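Local coordinates for protein beta-glucosidase (Chaetomella raphigera, PDB 6JXG) that probably hydrolyses terminal, non-reducing beta-D-glucosyl residues to release beta-D-glucose, as a secreted glycoside hydrolase family 3 enzyme of cellulose breakdown, at residues T580-S585 with V620-T625; S627-A632 with F653-L658; A364-C369 with A388-L393; L61-V66 with L101-Q106. One frame throughout, in Å; residues are numbered along the deposited sequence.

How the contacts relate
The four contacts fall into two touching pairs, far apart in the fold. Contacts 1 and 2, with centres 10 Å apart, lie in the two facing sheets of the fibronectin type III-like domain, which are joined where Tyr-584 OH lies 2.6 Å from Glu-630 OE1 and Asn-622 ND2 lies 3.0 Å from Leu-658 O, both probable hydrogen bonds. Contacts 3 and 4, centres 17 Å apart, meet where the C-terminal and N-terminal family 3 domains face each other, with Ala-388 CB 3.4 Å from Ile-63 O. The nearest atoms of contacts 2 and 4 are about 18 Å apart. The side chains of Val-66 and Asp-389 come within about 8 and 9 Å of an N-linked glycan sugar.

Contact 1 of 4, residues T580-S585 with V620-T625; sequences TTFQYS and VTNSGT
Thr-581 and Ser-623 meet through backbone and side chain at once. Ser-623 N donates to Thr-581 O (2.9 Å), approaching from above the carbonyl plane, while the hydroxyls Thr-581 OG1 and Ser-623 OG lie 2.6 Å apart in a short hydrogen bond. Each hydroxyl sits between its own backbone N and carbonyl carbon (chi1 56° and 54°), which turns the two toward each other. Further along, Gln-583 and Thr-621 form a hydrogen-bonded antiparallel pair: Gln-583 N gives to Thr-621 O at 2.8 Å and Thr-621 N returns a bond to Gln-583 O at 2.9 Å. This pairing joins the edge strand 582-591 to the central strand 612-622 in the three-stranded sheet of the fibronectin type III-like domain. As strand 612-622 ends, Asn-622 ND2 is held by Val-626 O and Leu-658 O; its OD1, less surely placed, probably accepts from Gly-624 N in an Asx turn.

Apolar contact lies on the face of Phe-582, Tyr-584 and Val-620. The two methyls of Val-620 divide the work: CG1 is 4.0 Å from Phe-582 CD1, and CG2 stands over one face of the Tyr-584 ring, offset toward its rim. The phenol reaches past this layer to Glu-630 in the other sheet.

Water serves the opposite face. One molecule joins Gln-583 O, Ser-585 OG and Thr-621 OG1, the last also bonded to Ser-663. Another accepts from Gln-583 NE2 at 2.8 Å and reaches Ser-623 OG, while the extended Gln-583 chain lays its amide carbon CD against Ser-623 CB (3.5 Å).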
loop_
_atom_site.group_PDB
_atom_site.type_symbol
_atom_site.label_atom_id
_atom_site.label_comp_id
_atom_site.label_asym_id
_atom_site.label_seq_id
_atom_site.Cartn_x
_atom_site.Cartn_y
_atom_site.Cartn_z
ATOM N N THR A 580 -15.088 22.631 3.496
ATOM C CA THR A 580 -14.885 23.643 4.532
ATOM C C THR A 580 -13.442 24.023 4.787
ATOM O O THR A 580 -12.557 23.683 4.024
ATOM C CB THR A 580 -15.128 23.202 5.996
ATOM O OG1 THR A 580 -15.108 21.780 6.227
ATOM C CG2 THR A 580 -16.054 23.979 6.620
ATOM N N THR A 581 -13.237 24.782 5.880
ATOM C CA THR A 581 -11.911 25.218 6.336
ATOM C C THR A 581 -11.742 24.843 7.777
ATOM O O THR A 581 -12.690 24.703 8.510
ATOM C CB THR A 581 -11.744 26.763 6.188
ATOM O OG1 THR A 581 -12.794 27.467 6.906
ATOM C CG2 THR A 581 -11.772 27.175 4.750
ATOM N N PHE A 582 -10.498 24.687 8.199
ATOM C CA PHE A 582 -10.167 24.352 9.554
ATOM C C PHE A 582 -9.093 25.302 10.109
ATOM O O PHE A 582 -8.204 25.793 9.395
ATOM C CB PHE A 582 -9.631 22.926 9.564
ATOM C CG PHE A 582 -10.596 21.944 9.060
ATOM C CD1 PHE A 582 -11.515 21.367 9.914
ATOM C CD2 PHE A 582 -10.586 21.569 7.732
ATOM C CE1 PHE A 582 -12.436 20.422 9.427
ATOM C CE2 PHE A 582 -11.493 20.658 7.242
ATOM C CZ PHE A 582 -12.408 20.078 8.096
ATOM N N GLN A 583 -9.210 25.559 11.395
ATOM C CA GLN A 583 -8.258 26.368 12.133
ATOM C C GLN A 583 -7.660 25.583 13.272
ATOM O O GLN A 583 -8.338 24.778 13.883
ATOM C CB GLN A 583 -8.918 27.619 12.668
ATOM C CG GLN A 583 -9.231 28.599 11.541
ATOM C CD GLN A 583 -10.158 29.696 12.005
ATOM O OE1 GLN A 583 -10.688 29.646 13.113
ATOM N NE2 GLN A 583 -10.396 30.666 11.141
ATOM N N TYR A 584 -6.382 25.802 13.526
ATOM C CA TYR A 584 -5.672 24.983 14.484
ATOM C C TYR A 584 -5.192 25.881 15.626
ATOM O O TYR A 584 -4.769 26.995 15.371
ATOM C CB TYR A 584 -4.455 24.415 13.824
ATOM C CG TYR A 584 -4.629 23.284 12.859
ATOM C CD1 TYR A 584 -3.965 22.064 13.071
ATOM C CD2 TYR A 584 -5.329 23.460 11.682
ATOM C CE1 TYR A 584 -4.027 21.032 12.147
ATOM C CE2 TYR A 584 -5.467 22.397 10.797
ATOM C CZ TYR A 584 -4.786 21.216 11.020
ATOM O OH TYR A 584 -4.937 20.165 10.175
ATOM N N SER A 585 -5.227 25.406 16.847
ATOM C CA SER A 585 -4.686 26.146 17.953
ATOM C C SER A 585 -4.319 25.197 19.095
ATOM O O SER A 585 -4.463 23.975 18.995
ATOM C CB SER A 585 -5.683 27.188 18.438
ATOM O OG SER A 585 -6.839 26.565 18.914
ATOM N N VAL A 620 -8.611 21.563 16.794
ATOM C CA VAL A 620 -8.936 21.846 15.405
ATOM C C VAL A 620 -10.407 22.258 15.398
ATOM O O VAL A 620 -11.256 21.671 16.142
ATOM C CB VAL A 620 -8.827 20.576 14.545
ATOM C CG1 VAL A 620 -9.254 20.852 13.127
ATOM C CG2 VAL A 620 -7.394 20.060 14.573
ATOM N N THR A 621 -10.686 23.297 14.605
ATOM C CA THR A 621 -11.990 23.932 14.555
ATOM C C THR A 621 -12.395 24.013 13.131
ATOM O O THR A 621 -11.596 24.454 12.305
ATOM C CB THR A 621 -11.890 25.374 15.074
ATOM O OG1 THR A 621 -11.561 25.328 16.489
ATOM C CG2 THR A 621 -13.204 26.064 14.932
ATOM N N ASN A 622 -13.620 23.601 12.851
ATOM C CA ASN A 622 -14.228 23.796 11.539
ATOM C C ASN A 622 -14.716 25.232 11.483
ATOM O O ASN A 622 -15.682 25.579 12.162
ATOM C CB ASN A 622 -15.405 22.837 11.332
ATOM C CG ASN A 622 -16.079 22.978 9.981
ATOM O OD1 ASN A 622 -15.950 23.985 9.307
ATOM N ND2 ASN A 622 -16.797 21.910 9.564
ATOM N N SER A 623 -14.048 26.032 10.645
ATOM C CA SER A 623 -14.262 27.473 10.567
ATOM C C SER A 623 -15.182 27.789 9.388
ATOM O O SER A 623 -15.446 28.952 9.113
ATOM C CB SER A 623 -12.901 28.184 10.452
ATOM O OG SER A 623 -12.165 27.655 9.385
ATOM N N GLY A 624 -15.708 26.775 8.698
ATOM C CA GLY A 624 -16.541 27.014 7.538
ATOM C C GLY A 624 -17.969 26.676 7.799
ATOM O O GLY A 624 -18.393 26.617 8.929
ATOM N N THR A 625 -18.733 26.470 6.736
ATOM C CA THR A 625 -20.219 26.442 6.841
ATOM C C THR A 625 -20.798 25.098 6.532
ATOM O O THR A 625 -22.035 24.934 6.556
ATOM C CB THR A 625 -20.841 27.447 5.823
ATOM O OG1 THR A 625 -20.462 27.052 4.517
ATOM C CG2 THR A 625 -20.336 28.837 6.042
HETATM O O HOH W 1 -8.749 25.620 16.617
HETATM O O HOH W 2 -9.974 29.440 8.640
#

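Contact 2 of 4, residues S627-A632 with F653-L658; sequences SGAEVA and FDKISL
Val-631 and Lys-655 make the closest side-chain meeting between these strands. The valine methyl CG2 rests on the lysine chain at a slant, 3.8 Å from its CG and 3.7 Å from its CE. Lys-655 CG is anti to the backbone N (chi1 -172°) and the chain stays extended to its tip, which lays its aliphatic carbons, rather than the ammonium, along the valine. Val-631 also touches Trp-82, and Phe-653 sets its ring edge-to-face with the same tryptophan, placing this end of the hairpin against the N-terminal part of the enzyme.

Behind the side chains, strands 628-637 and 649-658 pair antiparallel as a beta hairpin in the four-stranded sheet of the fibronectin type III-like domain. Six backbone bonds tie Gly-628 to Leu-658, Glu-630 to Ile-656 and Ala-632 to Asp-654. The two between Glu-630 and Ile-656 are 2.8 Å each, from Glu-630 N to Ile-656 O and from Ile-656 N to Glu-630 O. Ile-656 CG2 rests 3.7 Å from Glu-630 O, and Ala-632 and Ile-656 meet Val-666 of the opposing sheet.

Side-chain packing thins at the other end, toward the exposed Ser-657 and Ser-627, although the Gly-628 and Leu-658 backbone bonds stay straight (165° each). Ala-629 CB and Ser-657 CB are 4.2 Å apart, and Ser-627 comes closest to Leu-658 O with its CA, at 3.4 Å.

Charged ends find partners beyond the hairpin: Glu-630 in a salt bridge with Lys-528, Lys-655 with Thr-81 and Ser-526, Asp-654 with Thr-667. With that lysine and the Tyr-584 hydroxyl at its oxygens, the buried Glu-630 carboxylate would be expected to stay ionised.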
loop_
_atom_site.group_PDB
_atom_site.type_symbol
_atom_site.label_atom_id
_atom_site.label_comp_id
_atom_site.label_asym_id
_atom_site.label_seq_id
_atom_site.Cartn_x
_atom_site.Cartn_y
_atom_site.Cartn_z
ATOM N N SER A 627 -19.988 20.574 7.063
ATOM C CA SER A 627 -19.297 19.561 7.816
ATOM C C SER A 627 -18.136 19.050 7.030
ATOM O O SER A 627 -18.139 19.076 5.799
ATOM C CB SER A 627 -20.226 18.387 8.085
ATOM O OG SER A 627 -21.180 18.754 9.057
ATOM N N GLY A 628 -17.120 18.591 7.736
ATOM C CA GLY A 628 -15.954 18.021 7.051
ATOM C C GLY A 628 -15.036 17.347 8.007
ATOM O O GLY A 628 -15.051 17.690 9.181
ATOM N N ALA A 629 -14.172 16.458 7.499
ATOM C CA ALA A 629 -13.099 15.883 8.305
ATOM C C ALA A 629 -11.768 16.414 7.879
ATOM O O ALA A 629 -11.518 16.614 6.668
ATOM C CB ALA A 629 -13.090 14.387 8.190
ATOM N N GLU A 630 -10.942 16.697 8.855
ATOM C CA GLU A 630 -9.574 17.168 8.619
ATOM C C GLU A 630 -8.557 16.137 9.088
ATOM O O GLU A 630 -8.722 15.525 10.152
ATOM C CB GLU A 630 -9.374 18.485 9.368
ATOM C CG GLU A 630 -7.941 18.972 9.476
ATOM C CD GLU A 630 -7.370 19.484 8.172
ATOM O OE1 GLU A 630 -6.561 20.473 8.209
ATOM O OE2 GLU A 630 -7.681 18.875 7.132
ATOM N N VAL A 631 -7.492 15.956 8.310
ATOM C CA VAL A 631 -6.375 15.095 8.675
ATOM C C VAL A 631 -5.271 15.991 9.220
ATOM O O VAL A 631 -4.539 16.618 8.469
ATOM C CB VAL A 631 -5.841 14.242 7.477
ATOM C CG1 VAL A 631 -4.668 13.352 7.890
ATOM C CG2 VAL A 631 -6.920 13.387 6.924
ATOM N N ALA A 632 -5.229 16.129 10.558
ATOM C CA ALA A 632 -4.118 16.856 11.191
ATOM C C ALA A 632 -2.864 16.005 11.153
ATOM O O ALA A 632 -2.930 14.808 11.375
ATOM C CB ALA A 632 -4.457 17.191 12.583
ATOM N N PHE A 653 -0.533 11.411 12.736
ATOM C CA PHE A 653 -1.670 11.958 12.025
ATOM C C PHE A 653 -2.906 11.530 12.722
ATOM O O PHE A 653 -2.925 10.454 13.363
ATOM C CB PHE A 653 -1.669 11.543 10.534
ATOM C CG PHE A 653 -1.682 10.048 10.292
ATOM C CD1 PHE A 653 -0.507 9.321 10.279
ATOM C CD2 PHE A 653 -2.872 9.378 10.062
ATOM C CE1 PHE A 653 -0.534 7.957 10.098
ATOM C CE2 PHE A 653 -2.923 8.021 9.825
ATOM C CZ PHE A 653 -1.730 7.287 9.803
ATOM N N ASP A 654 -3.953 12.309 12.610
ATOM C CA ASP A 654 -5.207 12.013 13.319
ATOM C C ASP A 654 -6.336 12.678 12.540
ATOM O O ASP A 654 -6.286 13.858 12.260
ATOM C CB ASP A 654 -5.110 12.548 14.775
ATOM C CG ASP A 654 -6.275 12.094 15.667
ATOM O OD1 ASP A 654 -6.995 11.118 15.250
ATOM O OD2 ASP A 654 -6.473 12.725 16.748
ATOM N N LYS A 655 -7.383 11.935 12.189
ATOM C CA LYS A 655 -8.405 12.453 11.309
ATOM C C LYS A 655 -9.648 12.782 12.162
ATOM O O LYS A 655 -10.139 11.891 12.866
ATOM C CB LYS A 655 -8.718 11.405 10.229
ATOM C CG LYS A 655 -9.654 11.911 9.098
ATOM C CD LYS A 655 -9.688 10.971 7.924
ATOM C CE LYS A 655 -10.210 11.632 6.648
ATOM N NZ LYS A 655 -10.278 10.693 5.503
ATOM N N ILE A 656 -10.148 14.009 12.090
ATOM C CA ILE A 656 -11.247 14.441 12.943
ATOM C C ILE A 656 -12.386 14.991 12.134
ATOM O O ILE A 656 -12.222 15.787 11.221
ATOM C CB ILE A 656 -10.766 15.477 13.984
ATOM C CG1 ILE A 656 -11.856 15.842 14.966
ATOM C CG2 ILE A 656 -10.159 16.710 13.346
ATOM C CD1 ILE A 656 -11.345 16.610 16.179
ATOM N N SER A 657 -13.552 14.506 12.467
ATOM C CA SER A 657 -14.754 14.914 11.780
ATOM C C SER A 657 -15.473 15.987 12.599
ATOM O O SER A 657 -15.654 15.821 13.777
ATOM C CB SER A 657 -15.612 13.667 11.507
ATOM O OG SER A 657 -16.795 14.193 11.010
ATOM N N LEU A 658 -15.806 17.122 11.977
ATOM C CA LEU A 658 -16.377 18.271 12.678
ATOM C C LEU A 658 -17.525 18.944 11.940
ATOM O O LEU A 658 -17.440 19.171 10.683
ATOM C CB LEU A 658 -15.324 19.327 12.926
ATOM C CG LEU A 658 -14.173 18.887 13.850
ATOM C CD1 LEU A 658 -13.072 19.943 13.771
ATOM C CD2 LEU A 658 -14.686 18.699 15.299
#

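Contact 3 of 4, residues A364-C369 with A388-L393; sequences AGINSC and ADFPYL
Asp-389 begins the meeting, its CB 3.9 Å from Asn-367 ND2. Its carboxylate turns to outside partners, a salt bridge with Arg-372 and a hydrogen bond from Gln-67.

At Phe-390 the asparagine amide grips both polar backbone atoms of one residue. Phe-390 N donates to Asn-367 OD1 at 2.8 Å, and Asn-367 ND2 donates to Phe-390 O at 2.9 Å, a nearly straight bond (165°) on a carbonyl lone pair and close to the plane of the amide. Two bonds to the same residue fix the rotation of the amide, whose plane lies 12° from that of the phenyl ring. OD1 of Asn-367 also comes 3.4 Å from Phe-390 CD2, at the ring edge. Ile-366 CG1 lies between its backbone N and carbonyl carbon (chi1 58°), which carries Ile-366 CD1 to Phe-390 CB, 3.6 Å away.

Both segments belong to the long loop between strand 351-355 and helix 396-406 of the family 3 C-terminal domain. Residues 365-368 form a type I beta turn, closed by Ser-368 N and OG, which both donate to Gly-365 O. Ile-366 and Asn-367, the central residues of this turn, carry the whole contact, and the disulfide between Cys-369 and Cys-374 follows directly.

Beyond Pro-391, the Tyr-392 side chain leaves for Glu-510, while the backbone carbon Tyr-392 C lies 3.6 Å from Ile-366 CD1. Leu-393 ends the segment, its CB resting 3.9 Å from Ile-366 CG2.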
loop_
_atom_site.group_PDB
_atom_site.type_symbol
_atom_site.label_atom_id
_atom_site.label_comp_id
_atom_site.label_asym_id
_atom_site.label_seq_id
_atom_site.Cartn_x
_atom_site.Cartn_y
_atom_site.Cartn_z
ATOM N N ALA A 364 -15.966 -3.764 -23.359
ATOM C CA ALA A 364 -15.703 -5.197 -23.605
ATOM C C ALA A 364 -15.936 -6.051 -22.346
ATOM O O ALA A 364 -15.883 -7.251 -22.406
ATOM C CB ALA A 364 -14.270 -5.364 -24.095
ATOM N N GLY A 365 -16.105 -5.427 -21.187
ATOM C CA GLY A 365 -16.266 -6.145 -19.931
ATOM C C GLY A 365 -15.220 -5.730 -18.873
ATOM O O GLY A 365 -14.029 -5.527 -19.212
ATOM N N ILE A 366 -15.678 -5.581 -17.619
ATOM C CA ILE A 366 -14.841 -4.975 -16.582
ATOM C C ILE A 366 -13.680 -5.913 -16.235
ATOM O O ILE A 366 -12.650 -5.433 -15.766
ATOM C CB ILE A 366 -15.629 -4.536 -15.306
ATOM C CG1 ILE A 366 -16.346 -5.753 -14.698
ATOM C CG2 ILE A 366 -16.591 -3.391 -15.655
ATOM C CD1 ILE A 366 -17.275 -5.498 -13.549
ATOM N N ASN A 367 -13.876 -7.236 -16.473
ATOM C CA ASN A 367 -12.821 -8.241 -16.261
ATOM C C ASN A 367 -12.273 -8.841 -17.554
ATOM O O ASN A 367 -11.674 -9.906 -17.504
ATOM C CB ASN A 367 -13.344 -9.359 -15.363
ATOM C CG ASN A 367 -13.738 -8.866 -14.002
ATOM O OD1 ASN A 367 -13.020 -8.075 -13.371
ATOM N ND2 ASN A 367 -14.914 -9.331 -13.516
ATOM N N SER A 368 -12.438 -8.114 -18.675
ATOM C CA SER A 368 -12.032 -8.606 -19.945
ATOM C C SER A 368 -10.575 -8.544 -20.235
ATOM O O SER A 368 -10.159 -9.141 -21.195
ATOM C CB SER A 368 -12.795 -7.889 -21.092
ATOM O OG SER A 368 -12.498 -6.495 -21.186
ATOM N N CYS A 369 -9.749 -7.856 -19.445
ATOM C CA CYS A 369 -8.295 -7.858 -19.725
ATOM C C CYS A 369 -7.674 -8.676 -18.657
ATOM O O CYS A 369 -7.885 -8.395 -17.483
ATOM C CB CYS A 369 -7.690 -6.406 -19.711
ATOM S SG CYS A 369 -8.558 -5.207 -20.808
ATOM N N ALA A 388 -7.907 -8.522 -8.606
ATOM C CA ALA A 388 -9.085 -9.362 -8.335
ATOM C C ALA A 388 -10.053 -9.111 -9.486
ATOM O O ALA A 388 -9.907 -8.110 -10.162
ATOM C CB ALA A 388 -9.757 -9.004 -7.053
ATOM N N ASP A 389 -11.016 -10.021 -9.632
ATOM C CA ASP A 389 -12.093 -9.887 -10.636
ATOM C C ASP A 389 -13.153 -9.043 -9.954
ATOM O O ASP A 389 -13.445 -9.279 -8.790
ATOM C CB ASP A 389 -12.626 -11.232 -11.037
ATOM C CG ASP A 389 -11.716 -11.953 -12.045
ATOM O OD1 ASP A 389 -10.555 -11.539 -12.295
ATOM O OD2 ASP A 389 -12.228 -12.943 -12.608
ATOM N N PHE A 390 -13.605 -7.970 -10.606
ATOM C CA PHE A 390 -14.650 -7.156 -10.055
ATOM C C PHE A 390 -15.951 -7.948 -10.054
ATOM O O PHE A 390 -16.284 -8.540 -11.093
ATOM C CB PHE A 390 -14.911 -5.925 -10.921
ATOM C CG PHE A 390 -13.758 -4.951 -10.993
ATOM C CD1 PHE A 390 -13.591 -4.035 -10.020
ATOM C CD2 PHE A 390 -12.879 -4.952 -12.086
ATOM C CE1 PHE A 390 -12.585 -3.082 -10.096
ATOM C CE2 PHE A 390 -11.876 -4.018 -12.183
ATOM C CZ PHE A 390 -11.717 -3.091 -11.175
ATOM N N PRO A 391 -16.684 -7.968 -8.915
ATOM C CA PRO A 391 -18.058 -8.536 -8.984
ATOM C C PRO A 391 -19.015 -7.591 -9.732
ATOM O O PRO A 391 -20.041 -8.025 -10.222
ATOM C CB PRO A 391 -18.494 -8.663 -7.515
ATOM C CG PRO A 391 -17.626 -7.690 -6.781
ATOM C CD PRO A 391 -16.361 -7.466 -7.579
ATOM N N TYR A 392 -18.632 -6.336 -9.834
ATOM C CA TYR A 392 -19.351 -5.264 -10.555
ATOM C C TYR A 392 -18.380 -4.087 -10.434
ATOM O O TYR A 392 -17.416 -4.161 -9.665
ATOM C CB TYR A 392 -20.700 -4.943 -9.885
ATOM C CG TYR A 392 -20.620 -4.475 -8.472
ATOM C CD1 TYR A 392 -20.404 -3.131 -8.159
ATOM C CD2 TYR A 392 -20.721 -5.371 -7.406
ATOM C CE1 TYR A 392 -20.283 -2.698 -6.857
ATOM C CE2 TYR A 392 -20.628 -4.932 -6.087
ATOM C CZ TYR A 392 -20.370 -3.583 -5.821
ATOM O OH TYR A 392 -20.265 -3.139 -4.484
ATOM N N LEU A 393 -18.545 -3.058 -11.236
ATOM C CA LEU A 393 -17.707 -1.845 -11.059
ATOM C C LEU A 393 -18.638 -0.673 -11.286
ATOM O O LEU A 393 -19.167 -0.515 -12.402
ATOM C CB LEU A 393 -16.531 -1.826 -12.042
ATOM C CG LEU A 393 -15.733 -0.502 -12.086
ATOM C CD1 LEU A 393 -15.184 -0.177 -10.713
ATOM C CD2 LEU A 393 -14.630 -0.584 -13.128
#

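Contact 4 of 4, residues L61-V66 with L101-Q106; sequences LGIRFV and LGINVQ
Ile-63 reaches across to three residues of 101-106, and its branches divide them. From CB, the CG2 methyl, anti to the backbone N, comes tip to tip with Ile-103 CD1 at 3.7 Å and also meets Leu-101 CD1 at 3.9 Å. On the other branch, CG1 passes the same Leu-101 CD1, the two chains running past one another head to tail. At the tip, Ile-63 CD1 lies 3.7 Å from Gln-106 OE1, the isoleucine meeting the glutamine roughly perpendicularly. This methyl touches an amide whose NE2 is already given to Gly-59 O.

Leu-101 CD1 has a further partner in Val-66, whose CG1 approaches tip to tip at 3.9 Å. No hydrogen bond joins the segments; the contact is a buried, mostly aliphatic cluster with the Gln-106 amide at one side.

Gly-102, with positive phi, ends helix 84-100 in a Schellman motif, and the chain then turns into strand 105-106 of the TIM-barrel-type N-terminal domain. Segment 61-66 belongs to the loop after the neighbouring parallel strand 55-57; Ile-63 packs there against Leu-94 and Ala-98 of helix 84-100, and Ile-103 against Gln-57 of strand 55-57.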
loop_
_atom_site.group_PDB
_atom_site.type_symbol
_atom_site.label_atom_id
_atom_site.label_comp_id
_atom_site.label_asym_id
_atom_site.label_seq_id
_atom_site.Cartn_x
_atom_site.Cartn_y
_atom_site.Cartn_z
ATOM N N LEU A 61 -5.437 -6.483 -2.420
ATOM C CA LEU A 61 -6.657 -5.693 -2.413
ATOM C C LEU A 61 -7.895 -6.543 -2.624
ATOM O O LEU A 61 -8.985 -6.015 -2.821
ATOM C CB LEU A 61 -6.581 -4.593 -3.471
ATOM C CG LEU A 61 -6.355 -4.959 -4.925
ATOM C CD1 LEU A 61 -7.457 -5.806 -5.573
ATOM C CD2 LEU A 61 -6.135 -3.738 -5.797
ATOM N N GLY A 62 -7.717 -7.846 -2.613
ATOM C CA GLY A 62 -8.822 -8.763 -2.817
ATOM C C GLY A 62 -8.322 -10.109 -3.277
ATOM O O GLY A 62 -7.155 -10.249 -3.736
ATOM N N ILE A 63 -9.228 -11.092 -3.240
ATOM C CA ILE A 63 -8.826 -12.468 -3.588
ATOM C C ILE A 63 -8.685 -12.533 -5.095
ATOM O O ILE A 63 -9.647 -12.164 -5.849
ATOM C CB ILE A 63 -9.896 -13.486 -3.194
ATOM C CG1 ILE A 63 -10.407 -13.269 -1.766
ATOM C CG2 ILE A 63 -9.345 -14.905 -3.421
ATOM C CD1 ILE A 63 -9.340 -13.193 -0.698
ATOM N N ARG A 64 -7.503 -12.900 -5.570
ATOM C CA ARG A 64 -7.263 -13.052 -6.997
ATOM C C ARG A 64 -7.917 -14.370 -7.548
ATOM O O ARG A 64 -8.003 -15.378 -6.843
ATOM C CB ARG A 64 -5.777 -13.061 -7.237
ATOM C CG ARG A 64 -5.364 -12.885 -8.697
ATOM C CD ARG A 64 -3.824 -12.970 -8.760
ATOM N NE ARG A 64 -3.444 -12.904 -10.161
ATOM C CZ ARG A 64 -2.242 -13.288 -10.650
ATOM N NH1 ARG A 64 -1.278 -13.765 -9.872
ATOM N NH2 ARG A 64 -2.057 -13.198 -11.956
ATOM N N PHE A 65 -8.439 -14.266 -8.761
ATOM C CA PHE A 65 -9.003 -15.355 -9.606
ATOM C C PHE A 65 -10.434 -15.772 -9.185
ATOM O O PHE A 65 -11.301 -16.018 -10.037
ATOM C CB PHE A 65 -8.071 -16.600 -9.696
ATOM C CG PHE A 65 -6.709 -16.328 -10.308
ATOM C CD1 PHE A 65 -6.589 -15.929 -11.634
ATOM C CD2 PHE A 65 -5.545 -16.526 -9.611
ATOM C CE1 PHE A 65 -5.360 -15.699 -12.228
ATOM C CE2 PHE A 65 -4.298 -16.313 -10.237
ATOM C CZ PHE A 65 -4.220 -15.908 -11.538
ATOM N N VAL A 66 -10.674 -15.925 -7.902
ATOM C CA VAL A 66 -11.935 -16.457 -7.402
ATOM C C VAL A 66 -13.113 -15.502 -7.637
ATOM O O VAL A 66 -13.013 -14.279 -7.456
ATOM C CB VAL A 66 -11.790 -16.767 -5.905
ATOM C CG1 VAL A 66 -13.034 -17.390 -5.324
ATOM C CG2 VAL A 66 -10.612 -17.666 -5.668
ATOM N N LEU A 101 -12.895 -18.785 2.174
ATOM C CA LEU A 101 -12.426 -19.583 1.063
ATOM C C LEU A 101 -11.370 -20.655 1.381
ATOM O O LEU A 101 -10.924 -21.338 0.479
ATOM C CB LEU A 101 -11.821 -18.618 0.035
ATOM C CG LEU A 101 -12.890 -17.720 -0.630
ATOM C CD1 LEU A 101 -12.263 -16.710 -1.600
ATOM C CD2 LEU A 101 -13.995 -18.463 -1.346
ATOM N N GLY A 102 -10.903 -20.726 2.628
ATOM C CA GLY A 102 -9.958 -21.709 3.066
ATOM C C GLY A 102 -8.537 -21.287 2.701
ATOM O O GLY A 102 -7.632 -22.072 2.759
ATOM N N ILE A 103 -8.351 -20.013 2.382
ATOM C CA ILE A 103 -6.995 -19.491 2.090
ATOM C C ILE A 103 -6.200 -19.405 3.363
ATOM O O ILE A 103 -6.602 -18.741 4.340
ATOM C CB ILE A 103 -7.070 -18.142 1.355
ATOM C CG1 ILE A 103 -7.714 -18.368 0.009
ATOM C CG2 ILE A 103 -5.670 -17.497 1.202
ATOM C CD1 ILE A 103 -8.041 -17.155 -0.772
ATOM N N ASN A 104 -5.033 -20.068 3.400
ATOM C CA ASN A 104 -4.220 -19.978 4.594
ATOM C C ASN A 104 -3.395 -18.664 4.727
ATOM O O ASN A 104 -3.347 -18.055 5.824
ATOM C CB ASN A 104 -3.294 -21.181 4.780
ATOM C CG ASN A 104 -4.077 -22.493 5.049
ATOM O OD1 ASN A 104 -4.548 -22.799 6.210
ATOM N ND2 ASN A 104 -4.281 -23.203 4.015
ATOM N N VAL A 105 -2.751 -18.295 3.625
ATOM C CA VAL A 105 -1.851 -17.138 3.563
ATOM C C VAL A 105 -2.355 -16.256 2.441
ATOM O O VAL A 105 -2.404 -16.695 1.282
ATOM C CB VAL A 105 -0.400 -17.568 3.295
ATOM C CG1 VAL A 105 0.509 -16.336 3.326
ATOM C CG2 VAL A 105 -0.004 -18.603 4.370
ATOM N N GLN A 106 -2.728 -15.040 2.796
ATOM C CA GLN A 106 -3.137 -14.023 1.831
ATOM C C GLN A 106 -1.928 -13.150 1.536
ATOM O O GLN A 106 -1.354 -12.561 2.468
ATOM C CB GLN A 106 -4.288 -13.197 2.383
ATOM C CG GLN A 106 -4.975 -12.324 1.354
ATOM C CD GLN A 106 -5.594 -13.073 0.207
ATOM O OE1 GLN A 106 -5.991 -14.240 0.320
ATOM N NE2 GLN A 106 -5.746 -12.381 -0.916
#